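Local coordinates for protein Nup188 (Myceliophthora thermophila, PDB 4KF8) that serves as a scaffold nucleoporin of the nuclear pore complex and shares structural and functional properties with nuclear transport receptors, at residues Leu11-Ser15 / Gln68-Thr72; Leu176-Leu182 / Leu222-Ile226; Ala239-Asn243 / Pro311-Trp315. All coordinates share one frame. Residue numbers count along the deposited sequence, not the author numbering.

Interaction 1 (Leu11-Ser15 / Gln68-Thr72)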
ATOM      1  N   LEU A  11     -20.568  -4.418  17.472  1.00 78.93           N
ATOM      2  CA  LEU A  11     -19.344  -3.628  17.452  1.00 80.46           C
ATOM      3  C   LEU A  11     -19.056  -3.040  18.830  1.00 77.85           C
ATOM      4  O   LEU A  11     -17.908  -3.002  19.266  1.00 76.86           O
ATOM      5  CB  LEU A  11     -19.457  -2.513  16.411  1.00 85.23           C
ATOM      6  CG  LEU A  11     -18.225  -1.648  16.140  1.00 63.44           C
ATOM      7  CD1 LEU A  11     -17.042  -2.499  15.709  1.00 60.54           C
ATOM      8  CD2 LEU A  11     -18.554  -0.619  15.081  1.00 64.24           C
ATOM      9  N   SER A  12     -20.108  -2.588  19.507  1.00 76.72           N
ATOM     10  CA  SER A  12     -19.983  -2.055  20.861  1.00 80.47           C
ATOM     11  C   SER A  12     -19.467  -3.117  21.817  1.00 81.67           C
ATOM     12  O   SER A  12     -18.564  -2.865  22.614  1.00 87.41           O
ATOM     13  CB  SER A  12     -21.333  -1.546  21.371  1.00 86.16           C
ATOM     14  OG  SER A  12     -21.813  -0.475  20.583  1.00 98.90           O
ATOM     15  N   LEU A  13     -20.050  -4.308  21.730  1.00 79.36           N
ATOM     16  CA  LEU A  13     -19.728  -5.397  22.642  1.00 75.61           C
ATOM     17  C   LEU A  13     -18.307  -5.908  22.434  1.00 73.34           C
ATOM     18  O   LEU A  13     -17.605  -6.219  23.397  1.00 72.66           O
ATOM     19  CB  LEU A  13     -20.732  -6.537  22.474  1.00 75.04           C
ATOM     20  CG  LEU A  13     -20.573  -7.762  23.373  1.00 66.54           C
ATOM     21  CD1 LEU A  13     -20.801  -7.401  24.829  1.00 69.96           C
ATOM     22  CD2 LEU A  13     -21.533  -8.848  22.933  1.00 64.96           C
ATOM     23  N   VAL A  14     -17.889  -5.993  21.175  1.00 75.74           N
ATOM     24  CA  VAL A  14     -16.544  -6.449  20.843  1.00 61.70           C
ATOM     25  C   VAL A  14     -15.510  -5.418  21.274  1.00 76.07           C
ATOM     26  O   VAL A  14     -14.457  -5.766  21.810  1.00 75.12           O
ATOM     27  CB  VAL A  14     -16.401  -6.751  19.338  1.00 58.85           C
ATOM     28  CG1 VAL A  14     -14.938  -6.900  18.951  1.00 71.77           C
ATOM     29  CG2 VAL A  14     -17.180  -8.004  18.977  1.00 57.07           C
ATOM     30  N   SER A  15     -15.827  -4.145  21.052  1.00 80.21           N
ATOM     31  CA  SER A  15     -14.945  -3.054  21.451  1.00 85.57           C
ATOM     32  C   SER A  15     -14.891  -2.904  22.969  1.00 78.84           C
ATOM     33  O   SER A  15     -13.829  -2.674  23.534  1.00 80.14           O
ATOM     34  CB  SER A  15     -15.378  -1.741  20.798  1.00 99.82           C
ATOM     35  OG  SER A  15     -16.734  -1.452  21.086  1.00111.09           O
ATOM     36  N   GLN A  68     -19.295   6.507  15.497  1.00108.21           N
ATOM     37  CA  GLN A  68     -18.622   6.945  16.712  1.00103.86           C
ATOM     38  C   GLN A  68     -17.775   5.818  17.287  1.00 93.67           C
ATOM     39  O   GLN A  68     -16.685   6.055  17.816  1.00 90.09           O
ATOM     40  CB  GLN A  68     -19.643   7.417  17.748  1.00110.69           C
ATOM     41  CG  GLN A  68     -20.346   8.716  17.386  1.00122.06           C
ATOM     42  CD  GLN A  68     -19.441   9.926  17.531  1.00126.48           C
ATOM     43  OE1 GLN A  68     -18.417   9.868  18.210  1.00135.10           O
ATOM     44  NE2 GLN A  68     -19.816  11.031  16.889  1.00114.88           N
ATOM     45  N   LEU A  69     -18.285   4.594  17.181  1.00 83.20           N
ATOM     46  CA  LEU A  69     -17.567   3.415  17.645  1.00 75.23           C
ATOM     47  C   LEU A  69     -16.274   3.227  16.860  1.00 90.59           C
ATOM     48  O   LEU A  69     -15.229   2.914  17.430  1.00 90.02           O
ATOM     49  CB  LEU A  69     -18.445   2.170  17.499  1.00 81.43           C
ATOM     50  CG  LEU A  69     -19.700   2.056  18.368  1.00 80.92           C
ATOM     51  CD1 LEU A  69     -20.595   0.934  17.861  1.00 75.23           C
ATOM     52  CD2 LEU A  69     -19.328   1.828  19.826  1.00 83.77           C
ATOM     53  N   VAL A  70     -16.353   3.425  15.547  1.00 71.06           N
ATOM     54  CA  VAL A  70     -15.198   3.276  14.668  1.00 85.80           C
ATOM     55  C   VAL A  70     -14.094   4.267  15.032  1.00 84.28           C
ATOM     56  O   VAL A  70     -12.911   3.925  15.028  1.00 78.35           O
ATOM     57  CB  VAL A  70     -15.590   3.466  13.189  1.00 82.91           C
ATOM     58  CG1 VAL A  70     -14.426   3.113  12.278  1.00 76.67           C
ATOM     59  CG2 VAL A  70     -16.803   2.615  12.852  1.00 77.77           C
ATOM     60  N   LEU A  71     -14.492   5.494  15.348  1.00 89.40           N
ATOM     61  CA  LEU A  71     -13.544   6.518  15.768  1.00101.68           C
ATOM     62  C   LEU A  71     -12.984   6.218  17.160  1.00102.09           C
ATOM     63  O   LEU A  71     -11.828   6.526  17.456  1.00105.44           O
ATOM     64  CB  LEU A  71     -14.203   7.898  15.735  1.00109.53           C
ATOM     65  CG  LEU A  71     -14.650   8.361  14.347  1.00108.68           C
ATOM     66  CD1 LEU A  71     -15.495   9.620  14.434  1.00112.67           C
ATOM     67  CD2 LEU A  71     -13.443   8.586  13.450  1.00110.29           C
ATOM     68  N   THR A  72     -13.808   5.611  18.008  1.00 90.48           N
ATOM     69  CA  THR A  72     -13.361   5.194  19.328  1.00 89.41           C
ATOM     70  C   THR A  72     -12.374   4.040  19.199  1.00 87.26           C
ATOM     71  O   THR A  72     -11.481   3.874  20.031  1.00 87.85           O
ATOM     72  CB  THR A  72     -14.537   4.746  20.208  1.00 80.60           C
ATOM     73  OG1 THR A  72     -15.611   5.688  20.094  1.00 87.58           O
ATOM     74  CG2 THR A  72     -14.102   4.641  21.660  1.00 83.02           C
TER
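Helices 7-20 and 67-84 run nearly parallel here: the short axes of 11-15 and 68-72 make an angle of 19° and approach to 10.5 Å. The CA atoms of S12 and L69 mark the closest backbone approach, 6.8 Å apart. L69 gives the largest share of the contact (83 of 183 Å²). With chi1 m and chi2 t it extends toward the other helix and reaches across L11, S12 and S15, with L69 CD2 4.4 Å from S15 OG. L11 takes the alternative t/p leucine conformation, which brings its CD2 to 3.7 Å from L69 CB and 4.3 Å from V70 CG2. Elsewhere L11 meets L40 and V43 of helix 30-46, so it belongs to a three-helix cluster, consistent with a stacked helical-repeat fold.

The hydroxyls are used within their own helices. S12, in the m rotamer, has OG 3.3 Å from L69 CD1, yet its hydrogen bond goes back to the carbonyl of S8. S15, in the p rotamer, places OG 2.7 Å from L11 O and 2.8 Å from S12 O, with the choice of acceptor unsettled.

No hydrogen bond crosses the interface and only 183 Å² is buried. The chemistry therefore implies cohesion by leucine and valine packing, with serine hydroxyls lining its edge while serving intrahelical carbonyls.

Interaction 2 (Leu176-Leu182 / Leu222-Ile226)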
ATOM      1  N   LEU A 176       2.838  14.062   6.415  1.00 94.42           N
ATOM      2  CA  LEU A 176       4.002  13.247   6.077  1.00 87.72           C
ATOM      3  C   LEU A 176       5.046  14.039   5.298  1.00 86.23           C
ATOM      4  O   LEU A 176       6.240  13.966   5.591  1.00 82.58           O
ATOM      5  CB  LEU A 176       3.574  12.015   5.281  1.00 83.65           C
ATOM      6  CG  LEU A 176       2.863  10.936   6.094  1.00 83.77           C
ATOM      7  CD1 LEU A 176       2.248   9.880   5.189  1.00 80.62           C
ATOM      8  CD2 LEU A 176       3.839  10.306   7.073  1.00 90.89           C
ATOM      9  N   ALA A 177       4.590  14.799   4.308  1.00 83.17           N
ATOM     10  CA  ALA A 177       5.491  15.603   3.492  1.00 88.80           C
ATOM     11  C   ALA A 177       6.097  16.745   4.304  1.00 97.91           C
ATOM     12  O   ALA A 177       7.272  17.073   4.143  1.00105.41           O
ATOM     13  CB  ALA A 177       4.765  16.139   2.268  1.00 82.91           C
ATOM     14  N   CYS A 178       5.290  17.343   5.176  1.00 98.85           N
ATOM     15  CA  CYS A 178       5.768  18.412   6.047  1.00108.31           C
ATOM     16  C   CYS A 178       6.769  17.873   7.062  1.00108.24           C
ATOM     17  O   CYS A 178       7.693  18.574   7.468  1.00109.11           O
ATOM     18  CB  CYS A 178       4.602  19.097   6.761  1.00114.08           C
ATOM     19  SG  CYS A 178       3.578  20.133   5.689  1.00135.00           S
ATOM     20  N   ASP A 179       6.577  16.622   7.466  1.00106.07           N
ATOM     21  CA  ASP A 179       7.530  15.945   8.337  1.00108.36           C
ATOM     22  C   ASP A 179       8.597  15.250   7.501  1.00103.77           C
ATOM     23  O   ASP A 179       9.383  14.454   8.011  1.00102.15           O
ATOM     24  CB  ASP A 179       6.820  14.941   9.247  1.00109.51           C
ATOM     25  CG  ASP A 179       5.867  15.609  10.214  1.00113.45           C
ATOM     26  OD1 ASP A 179       6.124  16.776  10.592  1.00114.63           O
ATOM     27  OD2 ASP A 179       4.862  14.970  10.596  1.00106.66           O
ATOM     28  N   GLY A 180       8.603  15.558   6.208  1.00101.16           N
ATOM     29  CA  GLY A 180       9.641  15.104   5.302  1.00100.30           C
ATOM     30  C   GLY A 180       9.741  13.603   5.152  1.00 93.24           C
ATOM     31  O   GLY A 180      10.838  13.049   5.187  1.00 94.96           O
ATOM     32  N   LEU A 181       8.596  12.946   4.990  1.00 89.45           N
ATOM     33  CA  LEU A 181       8.567  11.505   4.761  1.00 85.23           C
ATOM     34  C   LEU A 181       9.399  11.153   3.539  1.00 91.53           C
ATOM     35  O   LEU A 181      10.186  10.212   3.559  1.00 77.86           O
ATOM     36  CB  LEU A 181       7.133  11.015   4.568  1.00 76.44           C
ATOM     37  CG  LEU A 181       6.994   9.558   4.117  1.00 92.91           C
ATOM     38  CD1 LEU A 181       7.531   8.605   5.173  1.00 73.30           C
ATOM     39  CD2 LEU A 181       5.551   9.221   3.766  1.00 70.88           C
ATOM     40  N   LEU A 182       9.233  11.938   2.481  1.00 78.65           N
ATOM     41  CA  LEU A 182       9.952  11.718   1.234  1.00 78.16           C
ATOM     42  C   LEU A 182      11.455  11.890   1.411  1.00 84.54           C
ATOM     43  O   LEU A 182      12.244  11.388   0.612  1.00 88.30           O
ATOM     44  CB  LEU A 182       9.430  12.664   0.156  1.00 78.56           C
ATOM     45  CG  LEU A 182       7.916  12.601  -0.037  1.00 76.51           C
ATOM     46  CD1 LEU A 182       7.486  13.460  -1.200  1.00 77.03           C
ATOM     47  CD2 LEU A 182       7.470  11.162  -0.243  1.00 75.01           C
ATOM     48  N   LEU A 222       1.869   5.845  -2.365  1.00 62.98           N
ATOM     49  CA  LEU A 222       2.072   6.943  -1.432  1.00 61.72           C
ATOM     50  C   LEU A 222       2.226   8.253  -2.197  1.00 63.64           C
ATOM     51  O   LEU A 222       1.601   9.253  -1.856  1.00 90.93           O
ATOM     52  CB  LEU A 222       3.304   6.698  -0.558  1.00 62.44           C
ATOM     53  CG  LEU A 222       3.068   6.181   0.863  1.00 83.82           C
ATOM     54  CD1 LEU A 222       4.367   5.709   1.494  1.00 62.80           C
ATOM     55  CD2 LEU A 222       2.430   7.257   1.723  1.00 63.64           C
ATOM     56  N   LEU A 223       3.053   8.238  -3.240  1.00 63.96           N
ATOM     57  CA  LEU A 223       3.315   9.437  -4.033  1.00 65.91           C
ATOM     58  C   LEU A 223       2.065   9.951  -4.743  1.00 71.14           C
ATOM     59  O   LEU A 223       1.880  11.157  -4.898  1.00 68.02           O
ATOM     60  CB  LEU A 223       4.421   9.174  -5.055  1.00 66.21           C
ATOM     61  CG  LEU A 223       5.795   8.804  -4.496  1.00 95.35           C
ATOM     62  CD1 LEU A 223       6.796   8.649  -5.622  1.00 67.45           C
ATOM     63  CD2 LEU A 223       6.273   9.836  -3.490  1.00 68.84           C
ATOM     64  N   LEU A 224       1.212   9.028  -5.177  1.00 69.25           N
ATOM     65  CA  LEU A 224      -0.036   9.380  -5.842  1.00 68.26           C
ATOM     66  C   LEU A 224      -0.981  10.085  -4.879  1.00 65.33           C
ATOM     67  O   LEU A 224      -1.803  10.904  -5.287  1.00 66.75           O
ATOM     68  CB  LEU A 224      -0.720   8.126  -6.390  1.00 71.09           C
ATOM     69  CG  LEU A 224      -0.047   7.364  -7.529  1.00 61.85           C
ATOM     70  CD1 LEU A 224      -0.437   5.901  -7.471  1.00 59.75           C
ATOM     71  CD2 LEU A 224      -0.444   7.960  -8.864  1.00 63.18           C
ATOM     72  N   ASN A 225      -0.866   9.749  -3.599  1.00 64.75           N
ATOM     73  CA  ASN A 225      -1.726  10.325  -2.574  1.00 68.37           C
ATOM     74  C   ASN A 225      -1.159  11.616  -1.995  1.00 77.55           C
ATOM     75  O   ASN A 225      -1.906  12.542  -1.685  1.00 73.91           O
ATOM     76  CB  ASN A 225      -1.982   9.314  -1.454  1.00 68.45           C
ATOM     77  CG  ASN A 225      -2.885   8.179  -1.887  1.00 65.16           C
ATOM     78  OD1 ASN A 225      -3.755   8.353  -2.741  1.00 62.10           O
ATOM     79  ND2 ASN A 225      -2.684   7.008  -1.298  1.00 60.05           N
ATOM     80  N   ILE A 226       0.163  11.669  -1.855  1.00 68.82           N
ATOM     81  CA  ILE A 226       0.838  12.857  -1.334  1.00 90.78           C
ATOM     82  C   ILE A 226       0.601  14.060  -2.256  1.00 90.80           C
ATOM     83  O   ILE A 226       0.621  15.211  -1.817  1.00 89.47           O
ATOM     84  CB  ILE A 226       2.347  12.589  -1.080  1.00 79.99           C
ATOM     85  CG1 ILE A 226       2.514  11.630   0.101  1.00 84.04           C
ATOM     86  CG2 ILE A 226       3.108  13.875  -0.792  1.00 88.05           C
ATOM     87  CD1 ILE A 226       3.950  11.419   0.530  1.00 71.20           C
TER
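A Schellman motif ends helix 170-178 and turns the chain into helix 181-187, and the two helix ends it joins pack against the last turn of helix 206-226 in the interior of this all-helical domain, which is consistent with a helical solenoid. The evidence for the motif is the 6→1 backbone bond from L181 N to L176 O (2.6 Å), accompanied by a weak bond from G180 N to A177 O (2.9 Å). D179 is the first residue to leave helical geometry, and G180 sits at the C-prime position with phi/psi of 62/45, a positive phi that favours glycine; it is also the N-cap of the next helix.

The turn lets L176 and A177 from one helix, and L181 and L182 from the next, face the same target. A177 and I226 approach most closely in backbone terms, with CA atoms 7.2 Å apart, and A177 CB rests 4.2 Å from I226 CG2. L222 CD2 lies 4.4 Å from L176 CD1 and 4.2 Å from L181 CD2, so one methyl touches side chains from both sides of the turn. No hydrogen bond crosses; 252 Å² is buried by apolar contacts alone. The cluster extends to L163 of helix 154-167 through L176, and to I234 through A177, L182 and I226.

I226 has the largest covered area of the contact. Its CD1 lies 4.2 Å from L181 CD2 and 3.6 Å from L182 CD2, a methyl that also meets L223 CD2 at 3.7 Å.

Interaction 3 (Ala239-Asn243 / Pro311-Trp315)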
ATOM      1  N   ALA A 239       9.294  14.022  -7.578  1.00 78.29           N
ATOM      2  CA  ALA A 239      10.095  13.802  -8.779  1.00 86.79           C
ATOM      3  C   ALA A 239      11.513  13.402  -8.400  1.00 91.08           C
ATOM      4  O   ALA A 239      12.182  12.678  -9.136  1.00 79.63           O
ATOM      5  CB  ALA A 239      10.111  15.046  -9.649  1.00 81.14           C
ATOM      6  N   PHE A 240      11.964  13.881  -7.245  1.00 95.74           N
ATOM      7  CA  PHE A 240      13.300  13.571  -6.751  1.00 96.98           C
ATOM      8  C   PHE A 240      13.369  12.169  -6.155  1.00 93.72           C
ATOM      9  O   PHE A 240      14.411  11.519  -6.210  1.00 99.06           O
ATOM     10  CB  PHE A 240      13.746  14.607  -5.719  1.00 84.95           C
ATOM     11  CG  PHE A 240      15.115  14.354  -5.156  1.00 86.77           C
ATOM     12  CD1 PHE A 240      16.244  14.550  -5.932  1.00 88.74           C
ATOM     13  CD2 PHE A 240      15.273  13.925  -3.850  1.00 95.22           C
ATOM     14  CE1 PHE A 240      17.505  14.322  -5.418  1.00 94.98           C
ATOM     15  CE2 PHE A 240      16.532  13.696  -3.329  1.00 99.90           C
ATOM     16  CZ  PHE A 240      17.650  13.896  -4.116  1.00 90.84           C
ATOM     17  N   VAL A 241      12.259  11.709  -5.582  1.00 87.09           N
ATOM     18  CA  VAL A 241      12.188  10.349  -5.060  1.00 84.17           C
ATOM     19  C   VAL A 241      12.374   9.367  -6.206  1.00 79.06           C
ATOM     20  O   VAL A 241      13.285   8.542  -6.189  1.00 83.29           O
ATOM     21  CB  VAL A 241      10.840  10.059  -4.369  1.00 74.10           C
ATOM     22  CG1 VAL A 241      10.719   8.580  -4.053  1.00 72.00           C
ATOM     23  CG2 VAL A 241      10.699  10.886  -3.107  1.00 75.45           C
ATOM     24  N   LEU A 242      11.504   9.482  -7.205  1.00 74.09           N
ATOM     25  CA  LEU A 242      11.551   8.639  -8.390  1.00 73.32           C
ATOM     26  C   LEU A 242      12.920   8.697  -9.054  1.00 75.50           C
ATOM     27  O   LEU A 242      13.428   7.687  -9.534  1.00116.22           O
ATOM     28  CB  LEU A 242      10.476   9.076  -9.389  1.00 72.71           C
ATOM     29  CG  LEU A 242       9.034   9.082  -8.879  1.00 70.88           C
ATOM     30  CD1 LEU A 242       8.095   9.688  -9.905  1.00 71.04           C
ATOM     31  CD2 LEU A 242       8.604   7.675  -8.531  1.00 68.60           C
ATOM     32  N   ASN A 243      13.517   9.884  -9.066  1.00 77.76           N
ATOM     33  CA  ASN A 243      14.796  10.092  -9.734  1.00 80.17           C
ATOM     34  C   ASN A 243      15.968   9.399  -9.056  1.00 83.42           C
ATOM     35  O   ASN A 243      17.061   9.325  -9.616  1.00 83.26           O
ATOM     36  CB  ASN A 243      15.095  11.585  -9.885  1.00 82.50           C
ATOM     37  CG  ASN A 243      14.467  12.180 -11.125  1.00 93.11           C
ATOM     38  OD1 ASN A 243      14.182  11.469 -12.090  1.00 87.71           O
ATOM     39  ND2 ASN A 243      14.253  13.492 -11.113  1.00 96.94           N
ATOM     40  N   PRO A 311      11.731  18.871 -11.521  1.00105.21           N
ATOM     41  CA  PRO A 311      12.711  18.117 -12.311  1.00 90.16           C
ATOM     42  C   PRO A 311      12.050  17.113 -13.243  1.00 96.37           C
ATOM     43  O   PRO A 311      11.025  16.528 -12.897  1.00 85.70           O
ATOM     44  CB  PRO A 311      13.523  17.379 -11.245  1.00 89.49           C
ATOM     45  CG  PRO A 311      13.375  18.207 -10.019  1.00108.58           C
ATOM     46  CD  PRO A 311      11.987  18.760 -10.075  1.00105.39           C
ATOM     47  N   GLU A 312      12.626  16.930 -14.424  1.00 88.86           N
ATOM     48  CA  GLU A 312      12.121  15.939 -15.357  1.00 94.60           C
ATOM     49  C   GLU A 312      12.477  14.540 -14.860  1.00 92.70           C
ATOM     50  O   GLU A 312      13.544  14.326 -14.281  1.00 85.78           O
ATOM     51  CB  GLU A 312      12.685  16.182 -16.760  1.00 95.20           C
ATOM     52  CG  GLU A 312      12.448  17.594 -17.280  1.00 91.74           C
ATOM     53  CD  GLU A 312      12.595  17.698 -18.786  1.00100.56           C
ATOM     54  OE1 GLU A 312      11.662  17.280 -19.504  1.00 96.65           O
ATOM     55  OE2 GLU A 312      13.641  18.200 -19.253  1.00 95.78           O
ATOM     56  N   VAL A 313      11.571  13.593 -15.073  1.00 86.03           N
ATOM     57  CA  VAL A 313      11.795  12.218 -14.649  1.00 80.97           C
ATOM     58  C   VAL A 313      11.974  11.323 -15.868  1.00 90.65           C
ATOM     59  O   VAL A 313      11.102  11.262 -16.734  1.00 80.73           O
ATOM     60  CB  VAL A 313      10.624  11.691 -13.803  1.00 78.36           C
ATOM     61  CG1 VAL A 313      11.008  10.390 -13.128  1.00 76.72           C
ATOM     62  CG2 VAL A 313      10.210  12.720 -12.767  1.00 78.70           C
ATOM     63  N   VAL A 314      13.107  10.630 -15.934  1.00 93.51           N
ATOM     64  CA  VAL A 314      13.418   9.791 -17.088  1.00 93.57           C
ATOM     65  C   VAL A 314      12.614   8.494 -17.090  1.00 89.33           C
ATOM     66  O   VAL A 314      12.917   7.555 -16.353  1.00 78.98           O
ATOM     67  CB  VAL A 314      14.921   9.463 -17.170  1.00 95.33           C
ATOM     68  CG1 VAL A 314      15.209   8.624 -18.404  1.00 85.35           C
ATOM     69  CG2 VAL A 314      15.741  10.742 -17.194  1.00 98.99           C
ATOM     70  N   TRP A 315      11.586   8.451 -17.928  1.00 79.66           N
ATOM     71  CA  TRP A 315      10.745   7.272 -18.055  1.00 77.83           C
ATOM     72  C   TRP A 315      10.118   7.229 -19.445  1.00 92.38           C
ATOM     73  O   TRP A 315       9.200   7.993 -19.740  1.00 94.03           O
ATOM     74  CB  TRP A 315       9.658   7.275 -16.977  1.00 75.37           C
ATOM     75  CG  TRP A 315       8.960   5.959 -16.823  1.00 73.40           C
ATOM     76  CD1 TRP A 315       9.519   4.779 -16.432  1.00 72.74           C
ATOM     77  CD2 TRP A 315       7.570   5.692 -17.040  1.00 72.09           C
ATOM     78  NE1 TRP A 315       8.567   3.791 -16.401  1.00 71.05           N
ATOM     79  CE2 TRP A 315       7.362   4.326 -16.770  1.00 86.77           C
ATOM     80  CE3 TRP A 315       6.483   6.474 -17.440  1.00 72.29           C
ATOM     81  CZ2 TRP A 315       6.112   3.724 -16.887  1.00 84.05           C
ATOM     82  CZ3 TRP A 315       5.243   5.875 -17.555  1.00 71.03           C
ATOM     83  CH2 TRP A 315       5.067   4.514 -17.279  1.00 69.49           C
TER
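V313 forms the apolar centre, with its two methyls divided between neighbours on helix 235-242: CG2 lies 3.9 Å from A239 CB, and CG1 lies 4.0 Å from L242 CB. A239 CB also meets the ring of P311, 4.2 Å from CD, and sits 3.7 Å from P311 O. The extended 311-315 segment, in the loop between helices 284-303 and 317-328, thus runs across the last part of helix 235-242, with CA separations of 6.2 Å for A239 and P311 and 6.1 Å for N243 and V313.

At the polar edge, the N243 amide supplies the one hydrogen bond across the contact: ND2 to E312 O, weak at 3.4 Å with an N-H...O angle of 154°. N243 OD1 lies 3.5 Å from V313 CG1.

The surroundings are helical. A239 touches L299 of helix 284-303, L242 packs on W215, L220 and L223 of helix 206-226, and V313 meets L249 of helix 246-254, where W315 NE1 hydrogen-bonds to S252 OG.

Interactions 2 and 3 form one continuous packing region, whereas interaction 1 stands apart. The centres of 2 and 3 are 15 Å apart and they touch directly: L223 CD1 lies 3.6 Å from L242 CD2, and L182 CB lies 3.9 Å from V241 CG2. Helices 206-226 and 235-242 follow each other in the chain, and the side chains L223 and L242 join the two contacts. Interaction 1 is about 30 Å from interaction 2 and 44 Å from interaction 3, centre to centre; its nearest atoms are about 18 and 29 Å away. Interactions 1 and 3 lie on opposite sides of the chain's centre. The three contacts follow in series, consistent with a solenoid built by successive helices.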